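HTH cro/C1-type domain-containing protein (Pseudomonas aeruginosa PAO1, PDB 7CSV) is the dimeric antitoxin HigA, which acts as a regulatory factor by recognising specific pseudopalindromic DNA motifs, probably through its helix-turn-helix fold. Local coordinates at residues N42-R46 against E47-I51; Q68-M71 against N72-S75; N86-Q89 against I90-E93. All coordinates share one frame; numbering follows the deposited sequence.

Contact 1 (N42-R46 against E47-I51)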
ATOM      1  N   ASN A  42      -7.581  -4.951 -17.451  1.00 17.22           N
ATOM      2  CA  ASN A  42      -6.597  -4.905 -18.528  1.00 15.84           C
ATOM      3  C   ASN A  42      -5.408  -4.030 -18.149  1.00 18.02           C
ATOM      4  O   ASN A  42      -4.256  -4.404 -18.396  1.00 18.93           O
ATOM      5  CB  ASN A  42      -7.231  -4.384 -19.817  1.00 18.56           C
ATOM      6  CG  ASN A  42      -8.055  -5.443 -20.547  1.00 21.91           C
ATOM      7  OD1 ASN A  42      -7.933  -6.641 -20.290  1.00 24.96           O
ATOM      8  ND2 ASN A  42      -8.888  -4.995 -21.475  1.00 24.75           N
ATOM      9  N   ASP A  43      -5.671  -2.859 -17.559  1.00 18.44           N
ATOM     10  CA  ASP A  43      -4.581  -1.962 -17.172  1.00 17.10           C
ATOM     11  C   ASP A  43      -3.647  -2.626 -16.161  1.00 18.92           C
ATOM     12  O   ASP A  43      -2.424  -2.470 -16.237  1.00 17.68           O
ATOM     13  CB  ASP A  43      -5.140  -0.661 -16.595  1.00 18.19           C
ATOM     14  CG  ASP A  43      -5.860   0.195 -17.626  1.00 20.17           C
ATOM     15  OD1 ASP A  43      -5.617   0.025 -18.834  1.00 23.83           O
ATOM     16  OD2 ASP A  43      -6.659   1.061 -17.211  1.00 24.76           O
ATOM     17  N   ILE A  44      -4.204  -3.366 -15.198  1.00 12.20           N
ATOM     18  CA  ILE A  44      -3.379  -3.982 -14.160  1.00 14.40           C
ATOM     19  C   ILE A  44      -2.483  -5.066 -14.753  1.00 16.72           C
ATOM     20  O   ILE A  44      -1.285  -5.125 -14.467  1.00 13.41           O
ATOM     21  CB  ILE A  44      -4.262  -4.540 -13.028  1.00 13.27           C
ATOM     22  CG1 ILE A  44      -4.916  -3.395 -12.256  1.00 12.62           C
ATOM     23  CG2 ILE A  44      -3.434  -5.445 -12.102  1.00 15.31           C
ATOM     24  CD1 ILE A  44      -6.221  -3.812 -11.535  1.00 12.20           C
ATOM     25  N   VAL A  45      -3.049  -5.955 -15.575  1.00 14.03           N
ATOM     26  CA  VAL A  45      -2.232  -7.040 -16.110  1.00 15.79           C
ATOM     27  C   VAL A  45      -1.210  -6.513 -17.101  1.00 16.87           C
ATOM     28  O   VAL A  45      -0.173  -7.147 -17.304  1.00 19.23           O
ATOM     29  CB  VAL A  45      -3.089  -8.138 -16.764  1.00 21.03           C
ATOM     30  CG1 VAL A  45      -4.110  -8.678 -15.767  1.00 17.75           C
ATOM     31  CG2 VAL A  45      -3.759  -7.628 -18.019  1.00 20.32           C
ATOM     32  N   ARG A  46      -1.483  -5.373 -17.726  1.00 15.54           N
ATOM     33  CA  ARG A  46      -0.514  -4.703 -18.587  1.00 13.91           C
ATOM     34  C   ARG A  46       0.486  -3.873 -17.797  1.00 18.44           C
ATOM     35  O   ARG A  46       1.356  -3.231 -18.409  1.00 16.68           O
ATOM     36  CB  ARG A  46      -1.239  -3.808 -19.586  1.00 13.87           C
ATOM     37  CG  ARG A  46      -2.009  -4.553 -20.665  1.00 19.58           C
ATOM     38  CD  ARG A  46      -1.100  -4.898 -21.834  1.00 26.21           C
ATOM     39  NE  ARG A  46      -0.982  -3.792 -22.779  1.00 29.44           N
ATOM     40  CZ  ARG A  46       0.020  -2.918 -22.796  1.00 29.49           C
ATOM     41  NH1 ARG A  46       0.028  -1.945 -23.703  1.00 31.65           N
ATOM     42  NH2 ARG A  46       1.008  -3.006 -21.914  1.00 34.50           N
ATOM     43  N   GLU A  47       0.371  -3.862 -16.462  1.00 15.02           N
ATOM     44  CA  GLU A  47       1.288  -3.127 -15.587  1.00 14.23           C
ATOM     45  C   GLU A  47       1.201  -1.615 -15.818  1.00 13.82           C
ATOM     46  O   GLU A  47       2.192  -0.889 -15.680  1.00 16.38           O
ATOM     47  CB  GLU A  47       2.719  -3.659 -15.741  1.00 18.18           C
ATOM     48  CG  GLU A  47       2.744  -5.190 -15.674  1.00 17.76           C
ATOM     49  CD  GLU A  47       4.128  -5.794 -15.551  1.00 26.17           C
ATOM     50  OE1 GLU A  47       5.102  -5.055 -15.288  1.00 19.74           O
ATOM     51  OE2 GLU A  47       4.235  -7.025 -15.728  1.00 26.92           O
ATOM     52  N   GLN A  48      -0.003  -1.137 -16.140  1.00 13.56           N
ATOM     53  CA  GLN A  48      -0.295   0.267 -16.396  1.00 15.03           C
ATOM     54  C   GLN A  48      -1.185   0.873 -15.327  1.00 17.87           C
ATOM     55  O   GLN A  48      -1.645   2.009 -15.486  1.00 17.87           O
ATOM     56  CB  GLN A  48      -0.974   0.438 -17.759  1.00 14.26           C
ATOM     57  CG  GLN A  48      -0.223  -0.188 -18.890  1.00 16.31           C
ATOM     58  CD  GLN A  48       1.133   0.469 -19.081  1.00 18.19           C
ATOM     59  OE1 GLN A  48       1.222   1.685 -19.224  1.00 21.57           O
ATOM     60  NE2 GLN A  48       2.191  -0.329 -19.054  1.00 19.20           N
ATOM     61  N   ARG A  49      -1.451   0.139 -14.255  1.00 13.05           N
ATOM     62  CA  ARG A  49      -2.287   0.644 -13.181  1.00 14.50           C
ATOM     63  C   ARG A  49      -2.017  -0.209 -11.954  1.00 13.28           C
ATOM     64  O   ARG A  49      -1.780  -1.412 -12.080  1.00 15.20           O
ATOM     65  CB  ARG A  49      -3.771   0.596 -13.565  1.00 21.24           C
ATOM     66  CG  ARG A  49      -4.717   0.974 -12.452  1.00 31.41           C
ATOM     67  CD  ARG A  49      -6.082   0.331 -12.639  1.00 29.12           C
ATOM     68  NE  ARG A  49      -6.767   0.789 -13.845  1.00 34.32           N
ATOM     69  CZ  ARG A  49      -7.386   1.961 -13.955  1.00 36.62           C
ATOM     70  NH1 ARG A  49      -7.989   2.289 -15.088  1.00 33.38           N
ATOM     71  NH2 ARG A  49      -7.399   2.810 -12.935  1.00 43.72           N
ATOM     72  N   GLY A  50      -2.026   0.418 -10.779  1.00 11.82           N
ATOM     73  CA  GLY A  50      -1.858  -0.330  -9.547  1.00 14.37           C
ATOM     74  C   GLY A  50      -3.161  -0.905  -9.013  1.00 15.37           C
ATOM     75  O   GLY A  50      -4.253  -0.643  -9.530  1.00 13.84           O
ATOM     76  N   ILE A  51      -3.023  -1.712  -7.961  1.00 11.20           N
ATOM     77  CA  ILE A  51      -4.160  -2.286  -7.243  1.00 11.31           C
ATOM     78  C   ILE A  51      -4.655  -1.275  -6.224  1.00 10.97           C
ATOM     79  O   ILE A  51      -3.927  -0.914  -5.290  1.00 10.89           O
ATOM     80  CB  ILE A  51      -3.769  -3.590  -6.535  1.00 12.90           C
ATOM     81  CG1 ILE A  51      -3.078  -4.555  -7.487  1.00 16.68           C
ATOM     82  CG2 ILE A  51      -4.997  -4.238  -5.887  1.00 11.03           C
ATOM     83  CD1 ILE A  51      -3.924  -4.959  -8.594  1.00 16.58           C
TER

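Contact 2 (Q68-M71 against N72-S75)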
ATOM      1  N   GLN A  68      -5.093  -7.877   1.906  1.00  9.90           N
ATOM      2  CA  GLN A  68      -3.743  -7.400   2.181  1.00 11.04           C
ATOM      3  C   GLN A  68      -2.704  -8.081   1.307  1.00  9.88           C
ATOM      4  O   GLN A  68      -1.666  -7.482   1.014  1.00 11.64           O
ATOM      5  CB  GLN A  68      -3.409  -7.606   3.655  1.00 14.15           C
ATOM      6  CG  GLN A  68      -4.020  -6.550   4.554  1.00 16.77           C
ATOM      7  CD  GLN A  68      -3.184  -5.278   4.641  1.00 17.84           C
ATOM      8  OE1 GLN A  68      -2.435  -4.924   3.719  1.00 20.15           O
ATOM      9  NE2 GLN A  68      -3.304  -4.589   5.755  1.00 17.68           N
ATOM     10  N   PHE A  69      -2.939  -9.339   0.921  1.00 10.39           N
ATOM     11  CA  PHE A  69      -2.028 -10.016  -0.001  1.00 11.59           C
ATOM     12  C   PHE A  69      -1.764  -9.147  -1.221  1.00 10.45           C
ATOM     13  O   PHE A  69      -0.609  -8.915  -1.599  1.00 10.35           O
ATOM     14  CB  PHE A  69      -2.613 -11.371  -0.419  1.00 11.41           C
ATOM     15  CG  PHE A  69      -1.860 -12.050  -1.547  1.00 11.25           C
ATOM     16  CD1 PHE A  69      -0.688 -12.766  -1.295  1.00 12.91           C
ATOM     17  CD2 PHE A  69      -2.327 -11.978  -2.850  1.00 11.19           C
ATOM     18  CE1 PHE A  69      -0.001 -13.397  -2.338  1.00 13.59           C
ATOM     19  CE2 PHE A  69      -1.654 -12.606  -3.898  1.00 11.30           C
ATOM     20  CZ  PHE A  69      -0.492 -13.319  -3.640  1.00 13.92           C
ATOM     21  N   TRP A  70      -2.836  -8.621  -1.825  1.00  7.99           N
ATOM     22  CA  TRP A  70      -2.693  -7.787  -3.014  1.00  8.26           C
ATOM     23  C   TRP A  70      -2.119  -6.426  -2.676  1.00  8.29           C
ATOM     24  O   TRP A  70      -1.319  -5.888  -3.444  1.00 10.93           O
ATOM     25  CB  TRP A  70      -4.043  -7.638  -3.709  1.00 10.24           C
ATOM     26  CG  TRP A  70      -4.517  -8.955  -4.174  1.00  9.23           C
ATOM     27  CD1 TRP A  70      -5.405  -9.770  -3.547  1.00 10.19           C
ATOM     28  CD2 TRP A  70      -4.069  -9.654  -5.332  1.00 10.62           C
ATOM     29  NE1 TRP A  70      -5.570 -10.926  -4.264  1.00 10.84           N
ATOM     30  CE2 TRP A  70      -4.763 -10.885  -5.366  1.00 12.79           C
ATOM     31  CE3 TRP A  70      -3.170  -9.352  -6.356  1.00 14.03           C
ATOM     32  CZ2 TRP A  70      -4.578 -11.821  -6.385  1.00 15.47           C
ATOM     33  CZ3 TRP A  70      -2.983 -10.286  -7.369  1.00 17.49           C
ATOM     34  CH2 TRP A  70      -3.691 -11.500  -7.378  1.00 16.15           C
ATOM     35  N   MET A  71      -2.525  -5.843  -1.546  1.00  8.72           N
ATOM     36  CA  MET A  71      -1.997  -4.532  -1.199  1.00  8.33           C
ATOM     37  C   MET A  71      -0.527  -4.625  -0.843  1.00  9.71           C
ATOM     38  O   MET A  71       0.215  -3.662  -1.056  1.00  9.99           O
ATOM     39  CB  MET A  71      -2.767  -3.913  -0.042  1.00  9.24           C
ATOM     40  CG  MET A  71      -4.200  -3.561  -0.412  1.00 10.80           C
ATOM     41  SD  MET A  71      -4.395  -2.365  -1.737  1.00 17.66           S
ATOM     42  CE  MET A  71      -4.054  -0.848  -0.836  1.00 24.52           C
ATOM     43  N   ASN A  72      -0.100  -5.764  -0.289  1.00  9.76           N
ATOM     44  CA  ASN A  72       1.319  -5.939   0.019  1.00 11.46           C
ATOM     45  C   ASN A  72       2.143  -6.039  -1.257  1.00 11.93           C
ATOM     46  O   ASN A  72       3.256  -5.504  -1.328  1.00 11.85           O
ATOM     47  CB  ASN A  72       1.525  -7.185   0.892  1.00 11.53           C
ATOM     48  CG  ASN A  72       1.016  -7.009   2.326  1.00 15.88           C
ATOM     49  OD1 ASN A  72       0.789  -5.886   2.797  1.00 17.31           O
ATOM     50  ND2 ASN A  72       0.848  -8.130   3.028  1.00 12.13           N
ATOM     51  N   LEU A  73       1.613  -6.715  -2.287  1.00 12.38           N
ATOM     52  CA  LEU A  73       2.312  -6.735  -3.570  1.00 12.64           C
ATOM     53  C   LEU A  73       2.388  -5.336  -4.159  1.00 11.30           C
ATOM     54  O   LEU A  73       3.422  -4.933  -4.711  1.00 11.89           O
ATOM     55  CB  LEU A  73       1.605  -7.671  -4.547  1.00 10.70           C
ATOM     56  CG  LEU A  73       1.569  -9.151  -4.175  1.00 12.73           C
ATOM     57  CD1 LEU A  73       0.739  -9.920  -5.194  1.00 12.46           C
ATOM     58  CD2 LEU A  73       2.991  -9.699  -4.091  1.00 11.60           C
ATOM     59  N   GLN A  74       1.303  -4.575  -4.032  1.00  9.28           N
ATOM     60  CA  GLN A  74       1.285  -3.214  -4.548  1.00  9.76           C
ATOM     61  C   GLN A  74       2.284  -2.334  -3.812  1.00  9.34           C
ATOM     62  O   GLN A  74       3.019  -1.559  -4.436  1.00 12.73           O
ATOM     63  CB  GLN A  74      -0.127  -2.636  -4.433  1.00 11.65           C
ATOM     64  CG  GLN A  74      -0.215  -1.183  -4.906  1.00  9.56           C
ATOM     65  CD  GLN A  74       0.091  -1.041  -6.369  1.00 10.13           C
ATOM     66  OE1 GLN A  74      -0.318  -1.867  -7.187  1.00 11.81           O
ATOM     67  NE2 GLN A  74       0.837   0.007  -6.723  1.00 17.69           N
ATOM     68  N   SER A  75       2.320  -2.431  -2.485  1.00  9.49           N
ATOM     69  CA  SER A  75       3.243  -1.590  -1.734  1.00 10.87           C
ATOM     70  C   SER A  75       4.686  -1.924  -2.081  1.00 12.86           C
ATOM     71  O   SER A  75       5.532  -1.023  -2.188  1.00 11.77           O
ATOM     72  CB  SER A  75       3.004  -1.742  -0.238  1.00 11.96           C
ATOM     73  OG  SER A  75       3.296  -3.046   0.190  1.00 17.76           O
TER

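Contact 3 (N86-Q89 against I90-E93)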
ATOM      1  N   ASN A  86      14.209   7.970  -5.859  1.00 17.57           N
ATOM      2  CA  ASN A  86      14.652   8.940  -4.854  1.00 17.25           C
ATOM      3  C   ASN A  86      15.352   8.324  -3.647  1.00 18.31           C
ATOM      4  O   ASN A  86      15.769   9.075  -2.749  1.00 15.37           O
ATOM      5  CB  ASN A  86      13.463   9.771  -4.349  1.00 19.82           C
ATOM      6  CG  ASN A  86      12.645  10.375  -5.477  1.00 28.03           C
ATOM      7  OD1 ASN A  86      13.179  10.747  -6.515  1.00 35.58           O
ATOM      8  ND2 ASN A  86      11.329  10.430  -5.287  1.00 29.01           N
ATOM      9  N   GLY A  87      15.507   6.995  -3.609  1.00 13.16           N
ATOM     10  CA  GLY A  87      16.013   6.335  -2.414  1.00 15.27           C
ATOM     11  C   GLY A  87      17.440   6.723  -2.068  1.00 14.09           C
ATOM     12  O   GLY A  87      17.772   6.908  -0.897  1.00 15.73           O
ATOM     13  N   LYS A  88      18.308   6.835  -3.070  1.00 13.81           N
ATOM     14  CA  LYS A  88      19.689   7.212  -2.768  1.00 15.48           C
ATOM     15  C   LYS A  88      19.772   8.625  -2.207  1.00 16.61           C
ATOM     16  O   LYS A  88      20.538   8.876  -1.265  1.00 17.36           O
ATOM     17  CB  LYS A  88      20.560   7.078  -4.010  1.00 15.99           C
ATOM     18  CG  LYS A  88      20.596   5.670  -4.564  1.00 22.02           C
ATOM     19  CD  LYS A  88      21.144   4.690  -3.553  1.00 20.52           C
ATOM     20  CE  LYS A  88      21.162   3.288  -4.143  1.00 24.45           C
ATOM     21  NZ  LYS A  88      22.132   2.405  -3.436  1.00 33.65           N
ATOM     22  N   GLN A  89      19.016   9.564  -2.785  1.00 13.56           N
ATOM     23  CA  GLN A  89      18.970  10.923  -2.249  1.00 17.88           C
ATOM     24  C   GLN A  89      18.384  10.943  -0.845  1.00 18.64           C
ATOM     25  O   GLN A  89      18.883  11.653   0.033  1.00 16.41           O
ATOM     26  CB  GLN A  89      18.148  11.827  -3.171  1.00 20.07           C
ATOM     27  CG  GLN A  89      17.993  13.270  -2.670  1.00 21.57           C
ATOM     28  CD  GLN A  89      19.300  14.038  -2.699  1.00 24.17           C
ATOM     29  OE1 GLN A  89      20.090  13.897  -3.633  1.00 28.10           O
ATOM     30  NE2 GLN A  89      19.537  14.853  -1.676  1.00 26.92           N
ATOM     31  N   ILE A  90      17.316  10.172  -0.618  1.00 14.88           N
ATOM     32  CA  ILE A  90      16.706  10.115   0.708  1.00 15.98           C
ATOM     33  C   ILE A  90      17.724   9.646   1.737  1.00 16.44           C
ATOM     34  O   ILE A  90      17.857  10.231   2.820  1.00 19.86           O
ATOM     35  CB  ILE A  90      15.463   9.204   0.689  1.00 12.66           C
ATOM     36  CG1 ILE A  90      14.301   9.913  -0.000  1.00 12.79           C
ATOM     37  CG2 ILE A  90      15.071   8.810   2.108  1.00 16.24           C
ATOM     38  CD1 ILE A  90      13.065   9.003  -0.248  1.00 13.52           C
ATOM     39  N   GLU A  91      18.465   8.588   1.415  1.00 15.54           N
ATOM     40  CA  GLU A  91      19.475   8.099   2.344  1.00 18.50           C
ATOM     41  C   GLU A  91      20.615   9.091   2.503  1.00 20.57           C
ATOM     42  O   GLU A  91      21.216   9.173   3.582  1.00 22.46           O
ATOM     43  CB  GLU A  91      19.984   6.736   1.879  1.00 23.49           C
ATOM     44  CG  GLU A  91      18.929   5.673   2.108  1.00 21.95           C
ATOM     45  CD  GLU A  91      19.133   4.402   1.314  1.00 22.42           C
ATOM     46  OE1 GLU A  91      20.009   4.357   0.428  1.00 25.92           O
ATOM     47  OE2 GLU A  91      18.380   3.445   1.582  1.00 29.37           O
ATOM     48  N   HIS A  92      20.902   9.866   1.454  1.00 17.45           N
ATOM     49  CA  HIS A  92      21.945  10.883   1.524  1.00 16.92           C
ATOM     50  C   HIS A  92      21.561  12.045   2.432  1.00 18.72           C
ATOM     51  O   HIS A  92      22.437  12.633   3.079  1.00 20.16           O
ATOM     52  CB  HIS A  92      22.258  11.379   0.110  1.00 20.33           C
ATOM     53  CG  HIS A  92      23.254  12.499   0.050  1.00 19.30           C
ATOM     54  ND1 HIS A  92      24.593  12.326   0.330  1.00 22.69           N
ATOM     55  CD2 HIS A  92      23.105  13.799  -0.292  1.00 21.04           C
ATOM     56  CE1 HIS A  92      25.224  13.477   0.177  1.00 21.59           C
ATOM     57  NE2 HIS A  92      24.345  14.388  -0.199  1.00 22.76           N
ATOM     58  N   GLU A  93      20.280  12.402   2.497  1.00 13.32           N
ATOM     59  CA  GLU A  93      19.902  13.626   3.188  1.00 15.49           C
ATOM     60  C   GLU A  93      19.249  13.412   4.543  1.00 15.53           C
ATOM     61  O   GLU A  93      19.074  14.389   5.274  1.00 14.98           O
ATOM     62  CB  GLU A  93      18.974  14.476   2.317  1.00 19.42           C
ATOM     63  CG  GLU A  93      17.625  13.844   2.057  1.00 16.21           C
ATOM     64  CD  GLU A  93      16.899  14.481   0.892  1.00 24.07           C
ATOM     65  OE1 GLU A  93      17.523  15.262   0.143  1.00 28.07           O
ATOM     66  OE2 GLU A  93      15.701  14.199   0.717  1.00 21.78           O
TER

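Contact 1 (N42-R46 against E47-I51)
Asp43 and Arg49 reach each other because their first torsions send the chains to a common meeting point: CG of Asp43 stands beside its own backbone N (chi1 -68°), whereas CG of Arg49 lies opposite its N and the chain bends at chi3 (-64°), bringing the guanidinium edge alongside the Asp43 carboxylate. Arg49 NH1 lies 2.8 Å from Asp43 OD2 in a hydrogen-bonded salt bridge. NH1 approaches the anti lone pair of Asp43 OD2, away from the other oxygen, and OD2 sits near the guanidinium edge but tilted out of its plane. The aliphatic part of Arg49 also lies along the helix end, its CD 3.9 Å from Ile44 CG1.

The backbone evidence is that of a Schellman motif. Glu47 has positive phi (64°) and its N donates to Ile44 O at 2.9 Å, from well above the carbonyl plane; Gln48 N reaches further back, to Asp43 O at 2.8 Å. A side-chain bond supplements this ending: Gln48, bent at chi2, brings NE2 to 3.1 Å from Arg46 O, which lies in the plane of the Gln48 amide. Further along, Ile51 CD1 packs on Ile44 CG2 at 3.6 Å, the two side chains crossing at about a right angle.

The segment thus closes helix 38-45 within the helix-turn-helix region and leads toward helix 53-63. Ile44 touches Met55, and Ile51 touches Ala56 and Leu59, on that next helix. Arg16 forms a salt bridge with Glu47 and a hydrogen bond with Val45 O, tying the turn to helix 11-23.

Contact 2 (Q68-M71 against N72-S75)
Leu73 meets Phe69 and Trp70 through one methyl group, and these apolar contacts form the first class of interaction. Leu73 CD1 lies 3.8 Å from Phe69 CE2 and 4.2 Å from the centroid of the Phe69 ring, an off-centre CH-pi contact 29° from the ring normal. The phenyl ring is brought up to this methyl by a first torsion that sets CG of Phe69 opposite its backbone N (chi1 170°). The same CD1 stands 4.1 Å from Trp70 CE3, where the leucine and indole side chains run side by side in one direction. Phe69 also places CD2 over one face of the indole, offset toward the rim, and the three side chains pack against one another. Phe19 and Leu15 of helix 11-23 meet the indole, and Ile14 touches Leu73.

Backbone hydrogen bonds form the second class. Four successive i to i+4 bonds join the two turns, from Asn72 N to Gln68 O at 2.7 Å through Ser75 N to Met71 O at 2.8 Å, with N-H...O angles above 150° throughout.

Polar side chains form the third class, and their principal bonds lead outward. Gln68 NE2 bonds Glu76 OE2 of the second subunit, and Gln68 OE1 bonds Ser75 OG of that subunit; the Ser75 hydroxyl makes the reciprocal bond. Gln74 OE1 accepts from Ile51 N, while its NE2 bonds Ser78 OG.

Chemically, two kinds of bonding are combined here: aromatic and aliphatic carbon packs against helices 11-23 and 53-63 within the chain, whereas Gln68 and Ser75 supply directional pairing across the dimer interface, to which Met71 adds apolar packing on Leu79 of the second subunit.

Contact 3 (N86-Q89 against I90-E93)
Ile90 N, Glu91 N, His92 N and Glu93 N donate in turn to Asn86 O, Gly87 O, Lys88 O and Gln89 O, all at 2.9 Å, but the N-H...O angle falls to 132° at Glu93, so the last of these bonds is markedly bent where helix 67-93 ends.

Gln89 and Glu93, one turn apart, make the side-chain bond. Gln89 NE2 donates to Glu93 OE1 at 2.7 Å and is close to straight (169°). The acceptor is in the plane of the glutamine amide, yet the amide nitrogen approaches from above the carboxylate plane; the two side chains cross at about a right angle. Torsions explain the meeting: CG of Gln89 lies opposite its backbone N and the chain bends at chi2, which carries NE2 toward Glu93, while Glu93 has CG wedged between its backbone N and carbonyl carbon (chi1 66°), which lays its methylene CG 3.2 Å from Gln89 O. The His92 ring presents its edge to the same amide, with CD2 4.0 Å from Gln89 NE2. Nearer the start, Ile90 CG1 lies 3.2 Å from Asn86 O, and Ile90 CD1 touches Asn86 CB at 4.2 Å.

Glu91 OE1 bonds Tyr83 OH, and Lys88 NZ stays short of contact with that oxygen. In the second subunit, Arg58 makes a salt bridge with Glu93 OE2 and Lys35 bonds Glu93 O. The Glu93 carboxylate therefore divides its oxygens, one held by a neutral amide of its own helix and the other by a partner arginine, an arrangement that probably stabilises its negative charge and couples the helix end to the dimer.

How the contacts relate
Along the chain the three contacts follow in series. Contact 1 closes helix 38-45 and enters the connection to helix 53-63; contacts 2 and 3 both lie on helix 67-93, near its beginning and at its end. Contacts 1 and 2 touch, their centres about 14 Å apart: the backbone of residues 47-51 is hydrogen-bonded to Gln74, linking the turn directly to the long helix. Contact 3 stands off, its centre about 24 Å from that of contact 2 and about 28 Å from that of contact 1. Contacts 2 and 3 both meet the second subunit, so one continuous helix connects the compact helix-turn-helix region with two separate places on the dimer interface.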